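Local coordinates for transcriptional regulator, ROK family (Vibrio cholerae O1 biovar eltor, PDB 1Z05), which probably binds DNA as a zinc-containing transcriptional regulator of the ROK family, homologous to E. coli Mlc and linked to carbohydrate metabolism, at residues A[42-45]-A[46-50]; A[52-56]-A[57-61]. All coordinates share one frame; numbering follows the deposited sequence.

Contact 1: residues A[42-45]-A[46-50]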
loop_
_atom_site.group_PDB
_atom_site.type_symbol
_atom_site.label_atom_id
_atom_site.label_comp_id
_atom_site.label_asym_id
_atom_site.label_seq_id
_atom_site.Cartn_x
_atom_site.Cartn_y
_atom_site.Cartn_z
ATOM N N GLY A 42 7.071 -2.435 -21.545
ATOM C CA GLY A 42 7.872 -2.415 -20.313
ATOM C C GLY A 42 8.261 -3.799 -19.812
ATOM O O GLY A 42 9.405 -4.026 -19.439
ATOM N N ARG A 43 7.308 -4.728 -19.809
ATOM C CA ARG A 43 7.574 -6.113 -19.404
ATOM C C ARG A 43 8.680 -6.758 -20.249
ATOM O O ARG A 43 9.588 -7.397 -19.714
ATOM C CB ARG A 43 6.296 -6.947 -19.477
ATOM C CG ARG A 43 5.289 -6.597 -18.386
ATOM C CD ARG A 43 4.038 -7.483 -18.436
ATOM N NE ARG A 43 4.322 -8.852 -17.997
ATOM C CZ ARG A 43 4.137 -9.946 -18.735
ATOM N NH1 ARG A 43 3.636 -9.861 -19.964
ATOM N NH2 ARG A 43 4.436 -11.137 -18.230
ATOM N N VAL A 44 8.594 -6.581 -21.565
ATOM C CA VAL A 44 9.594 -7.125 -22.491
ATOM C C VAL A 44 10.960 -6.458 -22.298
ATOM O O VAL A 44 11.985 -7.135 -22.244
ATOM C CB VAL A 44 9.125 -7.019 -23.960
ATOM C CG1 VAL A 44 10.283 -7.290 -24.939
ATOM C CG2 VAL A 44 7.988 -7.997 -24.212
ATOM N N TYR A 45 10.961 -5.136 -22.179
ATOM C CA TYR A 45 12.202 -4.385 -21.972
ATOM C C TYR A 45 12.918 -4.772 -20.669
ATOM O O TYR A 45 14.159 -4.890 -20.633
ATOM C CB TYR A 45 11.900 -2.888 -21.995
ATOM C CG TYR A 45 13.115 -2.034 -21.805
ATOM C CD1 TYR A 45 13.899 -1.654 -22.903
ATOM C CD2 TYR A 45 13.498 -1.604 -20.530
ATOM C CE1 TYR A 45 15.036 -0.855 -22.732
ATOM C CE2 TYR A 45 14.641 -0.813 -20.353
ATOM C CZ TYR A 45 15.400 -0.447 -21.456
ATOM O OH TYR A 45 16.511 0.351 -21.296
ATOM N N LYS A 46 12.141 -4.957 -19.601
ATOM C CA LYS A 46 12.695 -5.414 -18.312
ATOM C C LYS A 46 13.344 -6.799 -18.423
ATOM O O LYS A 46 14.424 -7.030 -17.866
ATOM C CB LYS A 46 11.627 -5.394 -17.211
ATOM C CG LYS A 46 12.172 -5.728 -15.821
ATOM C CD LYS A 46 11.061 -5.801 -14.784
ATOM C CE LYS A 46 11.600 -6.165 -13.412
ATOM N NZ LYS A 46 10.505 -6.057 -12.405
ATOM N N LEU A 47 12.693 -7.714 -19.140
ATOM C CA LEU A 47 13.286 -9.032 -19.396
ATOM C C LEU A 47 14.625 -8.932 -20.137
ATOM O O LEU A 47 15.610 -9.565 -19.748
ATOM C CB LEU A 47 12.311 -9.930 -20.166
ATOM C CG LEU A 47 11.204 -10.595 -19.343
ATOM C CD1 LEU A 47 10.196 -11.286 -20.261
ATOM C CD2 LEU A 47 11.771 -11.581 -18.322
ATOM N N ILE A 48 14.655 -8.121 -21.193
ATOM C CA ILE A 48 15.875 -7.894 -21.974
ATOM C C ILE A 48 16.983 -7.247 -21.126
ATOM O O ILE A 48 18.155 -7.653 -21.192
ATOM C CB ILE A 48 15.578 -7.034 -23.228
ATOM C CG1 ILE A 48 14.615 -7.772 -24.152
ATOM C CG2 ILE A 48 16.856 -6.724 -23.991
ATOM C CD1 ILE A 48 13.989 -6.907 -25.217
ATOM N N ASP A 49 16.605 -6.258 -20.321
ATOM C CA ASP A 49 17.557 -5.548 -19.469
ATOM C C ASP A 49 18.202 -6.498 -18.453
ATOM O O ASP A 49 19.422 -6.470 -18.241
ATOM C CB ASP A 49 16.859 -4.378 -18.763
ATOM C CG ASP A 49 17.836 -3.382 -18.156
ATOM O OD1 ASP A 49 18.953 -3.215 -18.690
ATOM O OD2 ASP A 49 17.477 -2.756 -17.140
ATOM N N GLN A 50 17.384 -7.346 -17.845
ATOM C CA GLN A 50 17.845 -8.222 -16.777
ATOM C C GLN A 50 18.383 -9.571 -17.250
ATOM O O GLN A 50 19.171 -10.198 -16.547
ATOM C CB GLN A 50 16.728 -8.418 -15.747
ATOM C CG GLN A 50 16.443 -7.163 -14.930
ATOM C CD GLN A 50 15.285 -7.312 -13.955
ATOM O OE1 GLN A 50 14.455 -8.217 -14.083
ATOM N NE2 GLN A 50 15.215 -6.401 -12.982
#
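The aromatic ring of Tyr-45 and the carboxylate of Asp-49 leave the same helix one turn apart, and their side chains meet only loosely: Tyr-45 CE2 is 4.5 Å from Asp-49 CB. That methylene, like the backbone N of Lys-46 at 3.7 Å from Tyr-45 CD2, approaches the ring obliquely. With CG anti to the backbone N (chi1 -179°), the Tyr-45 ring lies among Ile-83, Leu-127 and the side chains of Leu-417 and Tyr-418 on helix 407-418. The carboxylate of Asp-49 is held by both oxygens, OD1 by a hydrogen bond to Thr-103 OG1, and OD2 by a hydrogen bond to Tyr-418 OH and a salt bridge to Lys-414; the nearby positive charge would be expected to favour its ionised form.

These anchors belong to helix 35-51, consistent with the first helix of the N-terminal winged helix-turn-helix domain found in ROK regulators. Its backbone illustrates the regular alpha-helical i to i+4 ladder. Lys-46 N donates to Gly-42 O at 2.9 Å, Ile-48 N to Val-44 O at 3.0 Å, and Asp-49 N to Tyr-45 O at 2.8 Å; the rung from Leu-47 N to Arg-43 O is longer, at 3.2 Å.

A different side of the helix is apolar. Val-44 sends CG1 along the helix to Ile-48 CD1, a methyl-to-methyl contact of 3.7 Å made where the two side chains cross obliquely. Ile-48 CG1 also comes up to the oxygen end of the carbonyl one turn back, 3.3 Å from Val-44 O. Leu-47, beside this pair, packs on helix 56-63, while the guanidinium of Arg-43 reaches the same helix through a hydrogen bond from NH2 to Ser-63 O.

Contact 2: residues A[52-56]-A[57-61]; sequences GPISR and IDLSK
Ile-54 meets Asp-58 and Leu-59 just as the chain turns into a helix, and its two branches divide the work. From CB, the CG2 methyl packs on Leu-59, 3.9 Å from its CD2. The other branch, with CG1 anti to the backbone N (chi1 -175°), runs across the first helical turn, so that CG1 rests on Asp-58 CB at 3.6 Å. At the tip, CD1 returns to the leucine, 3.8 Å from Leu-59 CD2.

Beside this apolar grip lies a textbook N-cap. Ser-55 OG accepts the backbone N-H of Asp-58 at 3.1 Å in a nearly straight bond (163°), while the carbonyl of Ser-55 starts the helical ladder, taking Leu-59 N at 2.9 Å. Instead of a direct return bond, a water connects the cap to the third helical residue: it accepts from Ser-55 N and donates weakly to Asp-58 OD2. A carboxylate in this first turn would also probably interact favourably with the positive end of the helix dipole.

Arg-56, the first helical residue, forms a salt bridge with Glu-85 through NH2, and Ser-60 OG bonds to Leu-65 O. Ile-54, paired through its backbone with Leu-101 of strand 99-103, and Leu-59, which touches the same strand residue, both pack against helix 35-51, while Arg-56 and Ser-60 touch helix 67-79.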
loop_
_atom_site.group_PDB
_atom_site.type_symbol
_atom_site.label_atom_id
_atom_site.label_comp_id
_atom_site.label_asym_id
_atom_site.label_seq_id
_atom_site.Cartn_x
_atom_site.Cartn_y
_atom_site.Cartn_z
ATOM N N GLY A 52 19.081 -10.311 -20.972
ATOM C CA GLY A 52 19.745 -10.283 -22.289
ATOM C C GLY A 52 21.223 -10.661 -22.197
ATOM O O GLY A 52 21.830 -10.479 -21.146
ATOM N N PRO A 53 21.815 -11.201 -23.286
ATOM C CA PRO A 53 21.220 -11.491 -24.591
ATOM C C PRO A 53 20.165 -12.584 -24.489
ATOM O O PRO A 53 20.401 -13.624 -23.865
ATOM C CB PRO A 53 22.408 -11.965 -25.435
ATOM C CG PRO A 53 23.444 -12.388 -24.456
ATOM C CD PRO A 53 23.246 -11.558 -23.235
ATOM N N ILE A 54 19.008 -12.335 -25.092
ATOM C CA ILE A 54 17.868 -13.244 -24.972
ATOM C C ILE A 54 17.137 -13.358 -26.306
ATOM O O ILE A 54 16.948 -12.361 -26.998
ATOM C CB ILE A 54 16.904 -12.792 -23.821
ATOM C CG1 ILE A 54 15.773 -13.808 -23.610
ATOM C CG2 ILE A 54 16.362 -11.372 -24.070
ATOM C CD1 ILE A 54 14.915 -13.542 -22.359
ATOM N N SER A 55 16.727 -14.576 -26.658
ATOM C CA SER A 55 16.020 -14.814 -27.912
ATOM C C SER A 55 14.561 -14.400 -27.821
ATOM O O SER A 55 13.993 -14.302 -26.728
ATOM C CB SER A 55 16.104 -16.283 -28.310
ATOM O OG SER A 55 15.316 -17.091 -27.456
ATOM N N ARG A 56 13.951 -14.178 -28.981
ATOM C CA ARG A 56 12.542 -13.825 -29.036
ATOM C C ARG A 56 11.673 -14.964 -28.517
ATOM O O ARG A 56 10.655 -14.721 -27.863
ATOM C CB ARG A 56 12.142 -13.433 -30.457
ATOM C CG ARG A 56 12.529 -12.010 -30.822
ATOM C CD ARG A 56 12.128 -11.691 -32.252
ATOM N NE ARG A 56 12.539 -10.343 -32.638
ATOM C CZ ARG A 56 13.784 -9.994 -32.957
ATOM N NH1 ARG A 56 14.764 -10.891 -32.936
ATOM N NH2 ARG A 56 14.051 -8.741 -33.297
ATOM N N ILE A 57 12.071 -16.203 -28.802
ATOM C CA ILE A 57 11.331 -17.362 -28.293
ATOM C C ILE A 57 11.372 -17.430 -26.748
ATOM O O ILE A 57 10.342 -17.659 -26.116
ATOM C CB ILE A 57 11.709 -18.707 -29.025
ATOM C CG1 ILE A 57 10.691 -19.817 -28.724
ATOM C CG2 ILE A 57 13.127 -19.162 -28.710
ATOM C CD1 ILE A 57 9.325 -19.598 -29.353
ATOM N N ASP A 58 12.543 -17.180 -26.159
ATOM C CA ASP A 58 12.691 -17.078 -24.699
ATOM C C ASP A 58 11.878 -15.926 -24.085
ATOM O O ASP A 58 11.299 -16.072 -23.002
ATOM C CB ASP A 58 14.167 -16.923 -24.315
ATOM C CG ASP A 58 14.930 -18.244 -24.335
ATOM O OD1 ASP A 58 14.458 -19.221 -24.958
ATOM O OD2 ASP A 58 16.020 -18.301 -23.721
ATOM N N LEU A 59 11.842 -14.784 -24.772
ATOM C CA LEU A 59 10.999 -13.665 -24.351
ATOM C C LEU A 59 9.519 -14.028 -24.417
ATOM O O LEU A 59 8.745 -13.669 -23.531
ATOM C CB LEU A 59 11.266 -12.420 -25.204
ATOM C CG LEU A 59 12.537 -11.618 -24.957
ATOM C CD1 LEU A 59 12.711 -10.615 -26.109
ATOM C CD2 LEU A 59 12.512 -10.921 -23.595
ATOM N N SER A 60 9.131 -14.760 -25.459
ATOM C CA SER A 60 7.760 -15.226 -25.586
ATOM C C SER A 60 7.368 -16.169 -24.434
ATOM O O SER A 60 6.278 -16.043 -23.862
ATOM C CB SER A 60 7.556 -15.893 -26.949
ATOM O OG SER A 60 6.236 -16.361 -27.084
ATOM N N LYS A 61 8.259 -17.095 -24.085
ATOM C CA LYS A 61 8.005 -18.042 -22.992
ATOM C C LYS A 61 7.950 -17.353 -21.621
ATOM O O LYS A 61 7.039 -17.606 -20.832
ATOM C CB LYS A 61 9.042 -19.171 -22.982
ATOM C CG LYS A 61 9.130 -19.953 -24.283
ATOM C CD LYS A 61 9.872 -21.272 -24.101
ATOM C CE LYS A 61 10.200 -21.921 -25.444
ATOM N NZ LYS A 61 8.985 -22.316 -26.216
HETATM O O HOH W 1 17.676 -16.678 -25.105
#

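In the fold
The two contacts come in series along the chain, contact 1 within helix 35-51 and contact 2 at the loop-to-helix junction that opens helix 56-63, with centres about 10 Å apart. They share a hydrophobic seam: Leu-59 CD2 lies 3.6 Å from Leu-47 CB, and Ile-48 packs on both Ile-54 and Leu-59. Together they join the first two helices of what is probably the winged helix-turn-helix DNA-binding domain, in which helix 67-79 would follow as the recognition helix. Both lie away from the zinc site. Contact 1 also touches helix 407-418, thereby tying the N-terminal domain to the C-terminal part of the chain.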